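Local coordinates for putative uncharacterized protein (Chlamydia trachomatis, PDB 3K29), which probably serves the type III secretion apparatus as a YscO-like, chaperone-type coiled-coil protein that associates with copies of itself, at residues 22-25 and 26-30; 34-37 and 38-41; 56-59 and 60-63; 74-77 and 78-81. All coordinates share one frame; numbering follows the deposited sequence.

Interaction 1 of 4, residues 22-25 and 26-30; sequences EKVV and KEKRR
Val25 and Arg29, one helical turn apart on helix 8-66, run alongside each other, and so do Val24 and Lys28. The apolar contacts use methylenes of long polar chains. Val25 CG1 lies 3.9 Å from Arg29 CD, the methylene of this contact, and 3.6 Å from Arg29 NE. Bends at chi2 and chi3 bring the end of the arginine near the valine, whose methyl comes at the guanidinium obliquely. Val24 CG1 lies 4.0 Å from Lys28 CE. Here the lysine sets off beside its own backbone N (chi1 -54°), setting CG against Val24 O, and a bend at chi2 carries CD and CE along Val24 CG1.

Backbone bonds carry the rest of the turn. Arg29 N gives its hydrogen to Val25 O at 2.8 Å, and Lys28 N does the same to Val24 O; Lys26 and Glu27 pair likewise with Glu22 and Lys23.

Within 26-30, Arg30 grips Glu27, three residues back, side-on, NE to OE1 at 3.0 Å and NH2 to OE2 at 3.0 Å, each oxygen met on its syn side and close to the guanidinium plane.

Across the pair of helices, Val25 packs on Glu112, Lys28 on Ala111, and Glu22 makes a salt bridge to Arg119. A branched apolar residue suits buried Val25, while Lys28, lying along Val24, ends away from the turn and Arg29 faces Glu112 in a weak, long pair. The two-point grip should hold the Glu27 carboxylate against rotation.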
loop_
_atom_site.group_PDB
_atom_site.type_symbol
_atom_site.label_atom_id
_atom_site.label_comp_id
_atom_site.label_asym_id
_atom_site.label_seq_id
_atom_site.Cartn_x
_atom_site.Cartn_y
_atom_site.Cartn_z
ATOM N N GLU A 22 5.328 4.999 3.825
ATOM C CA GLU A 22 4.957 5.583 2.542
ATOM C C GLU A 22 5.722 4.915 1.399
ATOM O O GLU A 22 5.152 4.581 0.358
ATOM C CB GLU A 22 5.247 7.098 2.548
ATOM C CG GLU A 22 4.168 7.926 3.222
ATOM C CD GLU A 22 4.553 9.385 3.399
ATOM O OE1 GLU A 22 5.749 9.717 3.242
ATOM O OE2 GLU A 22 3.660 10.199 3.722
ATOM N N LYS A 23 7.021 4.764 1.597
ATOM C CA LYS A 23 7.873 4.097 0.656
ATOM C C LYS A 23 7.432 2.637 0.503
ATOM O O LYS A 23 7.428 2.100 -0.611
ATOM C CB LYS A 23 9.330 4.187 1.120
ATOM C CG LYS A 23 10.302 3.330 0.325
ATOM C CD LYS A 23 11.759 3.611 0.710
ATOM C CE LYS A 23 12.718 3.459 -0.496
ATOM N NZ LYS A 23 14.136 3.926 -0.170
ATOM N N VAL A 24 7.050 1.992 1.604
ATOM C CA VAL A 24 6.580 0.604 1.507
ATOM C C VAL A 24 5.267 0.484 0.686
ATOM O O VAL A 24 5.190 -0.402 -0.166
ATOM C CB VAL A 24 6.543 -0.121 2.872
ATOM C CG1 VAL A 24 5.707 -1.426 2.793
ATOM C CG2 VAL A 24 8.018 -0.391 3.389
ATOM N N VAL A 25 4.290 1.375 0.908
ATOM C CA VAL A 25 3.028 1.410 0.140
ATOM C C VAL A 25 3.305 1.516 -1.356
ATOM O O VAL A 25 2.739 0.756 -2.150
ATOM C CB VAL A 25 2.062 2.563 0.540
ATOM C CG1 VAL A 25 0.933 2.707 -0.491
ATOM C CG2 VAL A 25 1.424 2.301 1.887
ATOM N N LYS A 26 4.208 2.431 -1.712
ATOM C CA LYS A 26 4.619 2.649 -3.088
ATOM C C LYS A 26 5.286 1.414 -3.656
ATOM O O LYS A 26 5.101 1.101 -4.818
ATOM C CB LYS A 26 5.563 3.852 -3.175
ATOM C CG LYS A 26 6.477 3.832 -4.384
ATOM C CD LYS A 26 7.076 5.193 -4.694
ATOM C CE LYS A 26 7.835 5.127 -6.016
ATOM N NZ LYS A 26 8.478 6.419 -6.365
ATOM N N GLU A 27 6.080 0.723 -2.851
ATOM C CA GLU A 27 6.740 -0.467 -3.342
ATOM C C GLU A 27 5.677 -1.571 -3.564
ATOM O O GLU A 27 5.662 -2.251 -4.596
ATOM C CB GLU A 27 7.876 -0.901 -2.400
ATOM C CG GLU A 27 8.593 -2.212 -2.796
ATOM C CD GLU A 27 9.186 -2.235 -4.235
ATOM O OE1 GLU A 27 9.097 -1.227 -4.990
ATOM O OE2 GLU A 27 9.756 -3.288 -4.623
ATOM N N LYS A 28 4.739 -1.689 -2.631
ATOM C CA LYS A 28 3.638 -2.638 -2.827
ATOM C C LYS A 28 2.762 -2.317 -4.040
ATOM O O LYS A 28 2.327 -3.259 -4.710
ATOM C CB LYS A 28 2.802 -2.863 -1.559
ATOM C CG LYS A 28 3.635 -3.275 -0.323
ATOM C CD LYS A 28 4.495 -4.465 -0.547
ATOM C CE LYS A 28 5.179 -4.846 0.729
ATOM N NZ LYS A 28 6.243 -5.841 0.438
ATOM N N ARG A 29 2.502 -1.043 -4.332
ATOM C CA ARG A 29 1.822 -0.687 -5.588
ATOM C C ARG A 29 2.555 -1.299 -6.787
ATOM O O ARG A 29 1.945 -1.943 -7.655
ATOM C CB ARG A 29 1.798 0.828 -5.805
ATOM C CG ARG A 29 0.451 1.514 -5.643
ATOM C CD ARG A 29 0.199 1.745 -4.163
ATOM N NE ARG A 29 -0.423 3.043 -3.849
ATOM C CZ ARG A 29 -1.734 3.267 -3.828
ATOM N NH1 ARG A 29 -2.617 2.317 -4.154
ATOM N NH2 ARG A 29 -2.164 4.468 -3.506
ATOM N N ARG A 30 3.866 -1.085 -6.821
ATOM C CA ARG A 30 4.707 -1.549 -7.905
ATOM C C ARG A 30 4.725 -3.065 -8.004
ATOM O O ARG A 30 4.711 -3.620 -9.103
ATOM C CB ARG A 30 6.136 -1.057 -7.719
ATOM C CG ARG A 30 6.889 -1.003 -9.007
ATOM C CD ARG A 30 8.395 -0.799 -8.785
ATOM N NE ARG A 30 8.948 -1.882 -7.963
ATOM C CZ ARG A 30 9.242 -3.114 -8.387
ATOM N NH1 ARG A 30 9.063 -3.483 -9.660
ATOM N NH2 ARG A 30 9.741 -3.984 -7.518
#

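Interaction 2 of 4, residues 34-37 and 38-41; sequences LEQE and KLRE
Within the predicted coiled coil of helix 8-66, Glu35 and Lys38 form an i to i+3 salt bridge on the side that meets helix 70-160. Lys38 NZ donates to Glu35 OE1 at 2.8 Å and uses the syn lone pair of that oxygen. Both chains start beside their own backbone N, which puts Lys38 CG 3.4 Å from Leu34 O, and a bend at chi3 (65°) then brings the lysine's CE and NZ to Glu35. Glu35 OE1 also accepts a hydrogen bond from Gln97 of the second helix, while Lys38 lies on Gln97 and Leu39 on Lys98.

Another side of the helix is covered by Arg40. Its guanidinium is laid over the backbone of the previous turn, one face receiving Gln36 O and Glu37 CA, with Arg40 NH2 3.6 Å from Glu37 CA. The Glu37 carboxylate is turned 86° from the guanidinium plane and its charged oxygens do not touch it; the salt-bridge partner of Arg40 NH2 is Glu33. Glu37 OE1 instead comes within 4.0 Å of Glu41 OE1.

Main-chain bonds link each residue to the one four places on, as from Leu39 N to Glu35 O at 2.8 Å.

Two donors thus grip one oxygen of Glu35, tying a lysine of its own helix and a glutamine of the partner helix to the same acceptor. The nearby Glu37 and Glu41 carboxylates probably raise each other's proton affinity slightly.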
loop_
_atom_site.group_PDB
_atom_site.type_symbol
_atom_site.label_atom_id
_atom_site.label_comp_id
_atom_site.label_asym_id
_atom_site.label_seq_id
_atom_site.Cartn_x
_atom_site.Cartn_y
_atom_site.Cartn_z
ATOM N N LEU A 34 3.512 -5.277 -11.258
ATOM C CA LEU A 34 4.214 -6.423 -11.869
ATOM C C LEU A 34 3.302 -7.651 -12.028
ATOM O O LEU A 34 3.221 -8.235 -13.106
ATOM C CB LEU A 34 5.459 -6.828 -11.056
ATOM C CG LEU A 34 6.892 -6.367 -11.336
ATOM C CD1 LEU A 34 7.036 -4.878 -11.693
ATOM C CD2 LEU A 34 7.792 -6.720 -10.136
ATOM N N GLU A 35 2.607 -8.035 -10.967
ATOM C CA GLU A 35 1.717 -9.187 -11.063
ATOM C C GLU A 35 0.567 -8.914 -12.032
ATOM O O GLU A 35 0.230 -9.797 -12.814
ATOM C CB GLU A 35 1.192 -9.637 -9.685
ATOM C CG GLU A 35 2.284 -10.061 -8.689
ATOM C CD GLU A 35 3.325 -11.036 -9.254
ATOM O OE1 GLU A 35 2.989 -12.053 -9.902
ATOM O OE2 GLU A 35 4.520 -10.828 -8.977
ATOM N N GLN A 36 -0.024 -7.719 -11.987
ATOM C CA GLN A 36 -1.081 -7.345 -12.930
ATOM C C GLN A 36 -0.617 -7.464 -14.396
ATOM O O GLN A 36 -1.331 -7.982 -15.269
ATOM C CB GLN A 36 -1.607 -5.932 -12.644
ATOM C CG GLN A 36 -2.395 -5.816 -11.343
ATOM C CD GLN A 36 -3.856 -6.202 -11.473
ATOM O OE1 GLN A 36 -4.254 -7.002 -12.340
ATOM N NE2 GLN A 36 -4.679 -5.628 -10.595
ATOM N N GLU A 37 0.602 -7.008 -14.641
ATOM C CA GLU A 37 1.236 -7.127 -15.938
ATOM C C GLU A 37 1.456 -8.609 -16.336
ATOM O O GLU A 37 1.249 -8.972 -17.500
ATOM C CB GLU A 37 2.558 -6.349 -15.917
ATOM C CG GLU A 37 2.993 -5.792 -17.262
ATOM C CD GLU A 37 3.454 -6.881 -18.225
ATOM O OE1 GLU A 37 3.948 -7.923 -17.726
ATOM O OE2 GLU A 37 3.322 -6.703 -19.471
ATOM N N LYS A 38 1.873 -9.454 -15.390
ATOM C CA LYS A 38 2.038 -10.900 -15.667
ATOM C C LYS A 38 0.701 -11.533 -15.916
ATOM O O LYS A 38 0.614 -12.394 -16.766
ATOM C CB LYS A 38 2.764 -11.660 -14.551
ATOM C CG LYS A 38 4.234 -11.251 -14.334
ATOM C CD LYS A 38 4.763 -11.650 -12.928
ATOM C CE LYS A 38 4.807 -13.181 -12.719
ATOM N NZ LYS A 38 4.973 -13.544 -11.274
ATOM N N LEU A 39 -0.344 -11.093 -15.207
ATOM C CA LEU A 39 -1.705 -11.568 -15.493
ATOM C C LEU A 39 -2.139 -11.253 -16.930
ATOM O O LEU A 39 -2.739 -12.109 -17.598
ATOM C CB LEU A 39 -2.748 -11.030 -14.496
ATOM C CG LEU A 39 -4.203 -11.521 -14.671
ATOM C CD1 LEU A 39 -4.300 -13.030 -14.596
ATOM C CD2 LEU A 39 -5.187 -10.895 -13.651
ATOM N N ARG A 40 -1.852 -10.033 -17.385
ATOM C CA ARG A 40 -2.160 -9.646 -18.757
ATOM C C ARG A 40 -1.415 -10.499 -19.788
ATOM O O ARG A 40 -2.008 -10.898 -20.787
ATOM C CB ARG A 40 -1.948 -8.139 -18.973
ATOM C CG ARG A 40 -3.078 -7.277 -18.384
ATOM C CD ARG A 40 -2.987 -5.773 -18.805
ATOM N NE ARG A 40 -1.726 -5.130 -18.402
ATOM C CZ ARG A 40 -1.471 -4.574 -17.207
ATOM N NH1 ARG A 40 -2.380 -4.563 -16.240
ATOM N NH2 ARG A 40 -0.287 -4.031 -16.980
ATOM N N GLU A 41 -0.140 -10.799 -19.542
ATOM C CA GLU A 41 0.609 -11.707 -20.409
ATOM C C GLU A 41 0.006 -13.115 -20.470
ATOM O O GLU A 41 -0.140 -13.672 -21.563
ATOM C CB GLU A 41 2.054 -11.809 -19.972
ATOM C CG GLU A 41 2.943 -10.803 -20.633
ATOM C CD GLU A 41 4.389 -11.260 -20.720
ATOM O OE1 GLU A 41 5.110 -11.237 -19.684
ATOM O OE2 GLU A 41 4.813 -11.618 -21.846
#

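Interaction 3 of 4, residues 56-59 and 60-63; sequences KIRQ and LREQ
Glu62 lays its side chain over the carbonyl of Arg58, CG lying 3.3 Å from Arg58 O and CD 3.5 Å from the same oxygen. With its CG beside the backbone N (chi1 -65°) and the chain extended from there, the carboxylate is carried back along the helix until OE1 rests 3.6 Å from Gln59 CA. Gln63 does something similar one residue later: its CG settles 3.3 Å from Gln59 O.

On the adjoining side Arg58 and Arg61 lie next to each other and point the same way, with Arg58 NH1 3.7 Å from Arg61 NH2. Their guanidinium planes are turned 66° apart, so the two groups do not stack, and the like charges would be expected to repel, a cost that solvent would probably lower at this exposed surface. Long, flexible arginines suit such a site because their charge can be held well away from the backbone.

These residues belong to the last turns of helix 8-66, shortly before the chain reverses into helix 70-160 to complete an antiparallel helical hairpin. The regular i to i+4 ladder persists here, as in the bond from Arg61 N to Ile57 O at 2.8 Å. Leu60 supplies the apolar face toward the second helix, packing on Met76, Lys77 and Ile80, a place for which a branched aliphatic chain is well shaped. Lys56 also touches Ile80 with its aliphatic part, and sends its end to Gln59: NZ gives a hydrogen bond of 2.6 Å to Gln59 OE1, in the carbonyl plane of the amide.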
loop_
_atom_site.group_PDB
_atom_site.type_symbol
_atom_site.label_atom_id
_atom_site.label_comp_id
_atom_site.label_asym_id
_atom_site.label_seq_id
_atom_site.Cartn_x
_atom_site.Cartn_y
_atom_site.Cartn_z
ATOM N N LYS A 56 -10.404 -23.234 -35.520
ATOM C CA LYS A 56 -10.563 -24.656 -35.870
ATOM C C LYS A 56 -12.044 -25.065 -35.857
ATOM O O LYS A 56 -12.514 -25.783 -36.743
ATOM C CB LYS A 56 -9.796 -25.599 -34.879
ATOM C CG LYS A 56 -8.211 -25.409 -34.796
ATOM C CD LYS A 56 -7.625 -25.065 -36.138
ATOM C CE LYS A 56 -7.258 -26.327 -36.909
ATOM N NZ LYS A 56 -7.176 -26.035 -38.355
ATOM N N ILE A 57 -12.771 -24.648 -34.829
ATOM C CA ILE A 57 -14.189 -25.026 -34.737
ATOM C C ILE A 57 -14.946 -24.442 -35.943
ATOM O O ILE A 57 -15.783 -25.125 -36.568
ATOM C CB ILE A 57 -14.737 -24.486 -33.418
ATOM C CG1 ILE A 57 -14.085 -25.259 -32.251
ATOM C CG2 ILE A 57 -16.295 -24.670 -33.272
ATOM C CD1 ILE A 57 -14.247 -24.495 -30.922
ATOM N N ARG A 58 -14.659 -23.182 -36.267
ATOM C CA ARG A 58 -15.376 -22.485 -37.374
ATOM C C ARG A 58 -15.002 -23.110 -38.669
ATOM O O ARG A 58 -15.839 -23.264 -39.528
ATOM C CB ARG A 58 -15.068 -20.988 -37.404
ATOM C CG ARG A 58 -15.823 -20.177 -36.394
ATOM C CD ARG A 58 -15.397 -18.649 -36.338
ATOM N NE ARG A 58 -15.855 -18.020 -35.086
ATOM C CZ ARG A 58 -17.150 -17.780 -34.849
ATOM N NH1 ARG A 58 -18.042 -18.099 -35.783
ATOM N NH2 ARG A 58 -17.550 -17.269 -33.691
ATOM N N GLN A 59 -13.742 -23.534 -38.807
ATOM C CA GLN A 59 -13.314 -24.155 -40.052
ATOM C C GLN A 59 -14.080 -25.465 -40.235
ATOM O O GLN A 59 -14.492 -25.797 -41.337
ATOM C CB GLN A 59 -11.775 -24.414 -40.025
ATOM C CG GLN A 59 -10.893 -23.169 -40.334
ATOM C CD GLN A 59 -9.443 -23.256 -39.695
ATOM O OE1 GLN A 59 -8.949 -24.346 -39.338
ATOM N NE2 GLN A 59 -8.798 -22.110 -39.550
ATOM N N LEU A 60 -14.229 -26.241 -39.148
ATOM C CA LEU A 60 -15.004 -27.494 -39.252
ATOM C C LEU A 60 -16.495 -27.201 -39.549
ATOM O O LEU A 60 -17.107 -27.906 -40.338
ATOM C CB LEU A 60 -14.897 -28.352 -37.973
ATOM C CG LEU A 60 -15.854 -29.565 -37.909
ATOM C CD1 LEU A 60 -15.635 -30.504 -39.097
ATOM C CD2 LEU A 60 -15.530 -30.362 -36.617
ATOM N N ARG A 61 -17.036 -26.200 -38.880
ATOM C CA ARG A 61 -18.440 -25.800 -39.058
ATOM C C ARG A 61 -18.738 -25.417 -40.536
ATOM O O ARG A 61 -19.771 -25.817 -41.120
ATOM C CB ARG A 61 -18.755 -24.672 -38.078
ATOM C CG ARG A 61 -20.002 -24.955 -37.335
ATOM C CD ARG A 61 -21.136 -24.035 -37.832
ATOM N NE ARG A 61 -20.732 -22.647 -37.578
ATOM C CZ ARG A 61 -21.017 -21.937 -36.482
ATOM N NH1 ARG A 61 -21.791 -22.432 -35.498
ATOM N NH2 ARG A 61 -20.568 -20.679 -36.398
ATOM N N GLU A 62 -17.804 -24.709 -41.163
ATOM C CA GLU A 62 -17.896 -24.416 -42.615
ATOM C C GLU A 62 -17.862 -25.663 -43.471
ATOM O O GLU A 62 -18.592 -25.780 -44.476
ATOM C CB GLU A 62 -16.771 -23.472 -43.053
ATOM C CG GLU A 62 -16.886 -22.120 -42.415
ATOM C CD GLU A 62 -15.563 -21.330 -42.390
ATOM O OE1 GLU A 62 -14.468 -21.912 -42.640
ATOM O OE2 GLU A 62 -15.634 -20.113 -42.100
ATOM N N GLN A 63 -17.025 -26.629 -43.087
ATOM C CA GLN A 63 -16.949 -27.875 -43.857
ATOM C C GLN A 63 -18.257 -28.635 -43.719
ATOM O O GLN A 63 -18.747 -29.194 -44.681
ATOM C CB GLN A 63 -15.733 -28.753 -43.446
ATOM C CG GLN A 63 -14.404 -28.011 -43.774
ATOM C CD GLN A 63 -14.324 -27.749 -45.290
ATOM O OE1 GLN A 63 -14.464 -28.696 -46.088
ATOM N NE2 GLN A 63 -14.120 -26.469 -45.702
#

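Interaction 4 of 4, residues 74-77 and 78-81; sequences LKMK and AYIK
Tyr79 leaves the backbone with CG beside its own N (chi1 -74°), which swings the ring back toward the preceding turn, and Lys75 stretches out with CG opposite its N (chi1 -173°); the two chains run side by side. Lys75 CG lies 3.7 Å from Tyr79 CE2, and Lys75 CE reaches 3.6 Å from Tyr79 OH. Met76, present as selenomethionine and bent at chi2 and chi3, brings its methyl CE to the ring edge, in plane, 3.7 Å from Tyr79 CD2. Both Met76 and Tyr79 have a second conformer, which makes the two contacts of the ring tentative.

Lys77 and Lys81 also point the same way, their NZ atoms 4.1 Å apart. A water accepts a hydrogen bond from each, at 3.0 Å from Lys77 NZ and 2.9 Å from Lys81 NZ, and its oxygen should soften the repulsion.

Lys75 O takes two weak bonds, from Tyr79 N at 3.3 Å and from Ala78 N, which suggests slight local opening, whereas Ile80 N to Met76 O is 3.0 Å. Lysines suit the exposed sides, their methylenes lying along a neighbour; Ile80 suits the apolar one. The segment sits early in helix 70-160, where Ile80 packs on Tyr53 of helix 8-66, next to residues 56-63.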
loop_
_atom_site.group_PDB
_atom_site.type_symbol
_atom_site.label_atom_id
_atom_site.label_comp_id
_atom_site.label_asym_id
_atom_site.label_seq_id
_atom_site.Cartn_x
_atom_site.Cartn_y
_atom_site.Cartn_z
ATOM N N LEU A 74 -13.790 -36.753 -38.530
ATOM C CA LEU A 74 -13.020 -37.390 -37.451
ATOM C C LEU A 74 -11.644 -36.745 -37.298
ATOM O O LEU A 74 -11.179 -36.398 -36.195
ATOM C CB LEU A 74 -12.923 -38.870 -37.727
ATOM C CG LEU A 74 -13.877 -39.703 -36.870
ATOM C CD1 LEU A 74 -14.572 -40.742 -37.763
ATOM C CD2 LEU A 74 -13.086 -40.375 -35.722
ATOM N N LYS A 75 -10.991 -36.512 -38.413
ATOM C CA LYS A 75 -9.681 -35.852 -38.330
ATOM C C LYS A 75 -9.692 -34.408 -37.748
ATOM O O LYS A 75 -8.830 -34.015 -36.951
ATOM C CB LYS A 75 -9.053 -35.819 -39.696
ATOM C CG LYS A 75 -7.605 -35.290 -39.621
ATOM C CD LYS A 75 -7.019 -35.098 -41.046
ATOM C CE LYS A 75 -5.491 -34.961 -41.023
ATOM N NZ LYS A 75 -5.046 -35.041 -42.438
HETATM N N MSE A 76 -10.640 -33.593 -38.168
HETATM C CA MSE A 76 -10.744 -32.220 -37.637
HETATM C C MSE A 76 -11.086 -32.248 -36.170
HETATM O O MSE A 76 -10.538 -31.471 -35.406
HETATM C CB MSE A 76 -11.837 -31.420 -38.378
HETATM C CG MSE A 76 -11.557 -31.243 -39.854
HETATM SE SE MSE A 76 -9.922 -30.275 -40.219
HETATM C CE MSE A 76 -8.576 -31.733 -40.197
ATOM N N LYS A 77 -12.008 -33.144 -35.779
ATOM C CA LYS A 77 -12.401 -33.263 -34.367
ATOM C C LYS A 77 -11.233 -33.715 -33.507
ATOM O O LYS A 77 -11.076 -33.292 -32.322
ATOM C CB LYS A 77 -13.548 -34.272 -34.170
ATOM C CG LYS A 77 -14.900 -33.701 -34.626
ATOM C CD LYS A 77 -15.975 -34.764 -34.584
ATOM C CE LYS A 77 -16.362 -35.150 -33.148
ATOM N NZ LYS A 77 -16.708 -33.964 -32.333
ATOM N N ALA A 78 -10.376 -34.534 -34.101
ATOM C CA ALA A 78 -9.218 -35.070 -33.269
ATOM C C ALA A 78 -8.272 -33.925 -32.893
ATOM O O ALA A 78 -7.850 -33.779 -31.749
ATOM C CB ALA A 78 -8.445 -36.146 -34.072
ATOM N N TYR A 79 -7.981 -33.084 -33.871
ATOM C CA TYR A 79 -7.175 -31.870 -33.693
ATOM C C TYR A 79 -7.861 -30.886 -32.710
ATOM O O TYR A 79 -7.203 -30.291 -31.862
ATOM C CB TYR A 79 -6.936 -31.171 -35.046
ATOM C CG TYR A 79 -5.938 -31.821 -36.008
ATOM C CD1 TYR A 79 -4.631 -32.040 -35.646
ATOM C CD2 TYR A 79 -6.301 -32.117 -37.323
ATOM C CE1 TYR A 79 -3.719 -32.623 -36.520
ATOM C CE2 TYR A 79 -5.393 -32.676 -38.211
ATOM C CZ TYR A 79 -4.110 -32.928 -37.793
ATOM O OH TYR A 79 -3.209 -33.482 -38.670
ATOM N N ILE A 80 -9.182 -30.688 -32.871
ATOM C CA ILE A 80 -9.928 -29.810 -31.958
ATOM C C ILE A 80 -9.784 -30.255 -30.494
ATOM O O ILE A 80 -9.529 -29.432 -29.610
ATOM C CB ILE A 80 -11.402 -29.641 -32.357
ATOM C CG1 ILE A 80 -11.465 -28.767 -33.618
ATOM C CG2 ILE A 80 -12.227 -29.103 -31.190
ATOM C CD1 ILE A 80 -12.795 -28.913 -34.424
ATOM N N LYS A 81 -9.881 -31.562 -30.251
ATOM C CA LYS A 81 -9.668 -32.070 -28.879
ATOM C C LYS A 81 -8.334 -31.727 -28.322
ATOM O O LYS A 81 -8.242 -31.404 -27.132
ATOM C CB LYS A 81 -10.032 -33.562 -28.732
ATOM C CG LYS A 81 -11.590 -33.632 -28.658
ATOM C CD LYS A 81 -12.186 -34.981 -28.976
ATOM C CE LYS A 81 -13.695 -34.855 -29.203
ATOM N NZ LYS A 81 -14.191 -36.064 -29.866
HETATM O O HOH W 1 -16.941 -35.237 -29.622
#

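In the fold
All four interactions lie at the surface of a long two-helix hairpin, and Val25 in interaction 1 is the one buried residue among them. Interactions 1, 2 and 3 follow one another on helix 8-66, while interaction 4 belongs to helix 70-160. Interactions 1 and 2 adjoin in sequence, their centres about 17 Å apart, and both combine salt bridges with links to the second helix. Interactions 3 and 4, about 50 Å from interaction 1 between centres, touch through aliphatic side chains near the turn. Like-charged pairs occupy their exposed sides, one of them bridged by water; interaction 2 also has a close pair of like charges, acidic where those of 3 and 4 are basic.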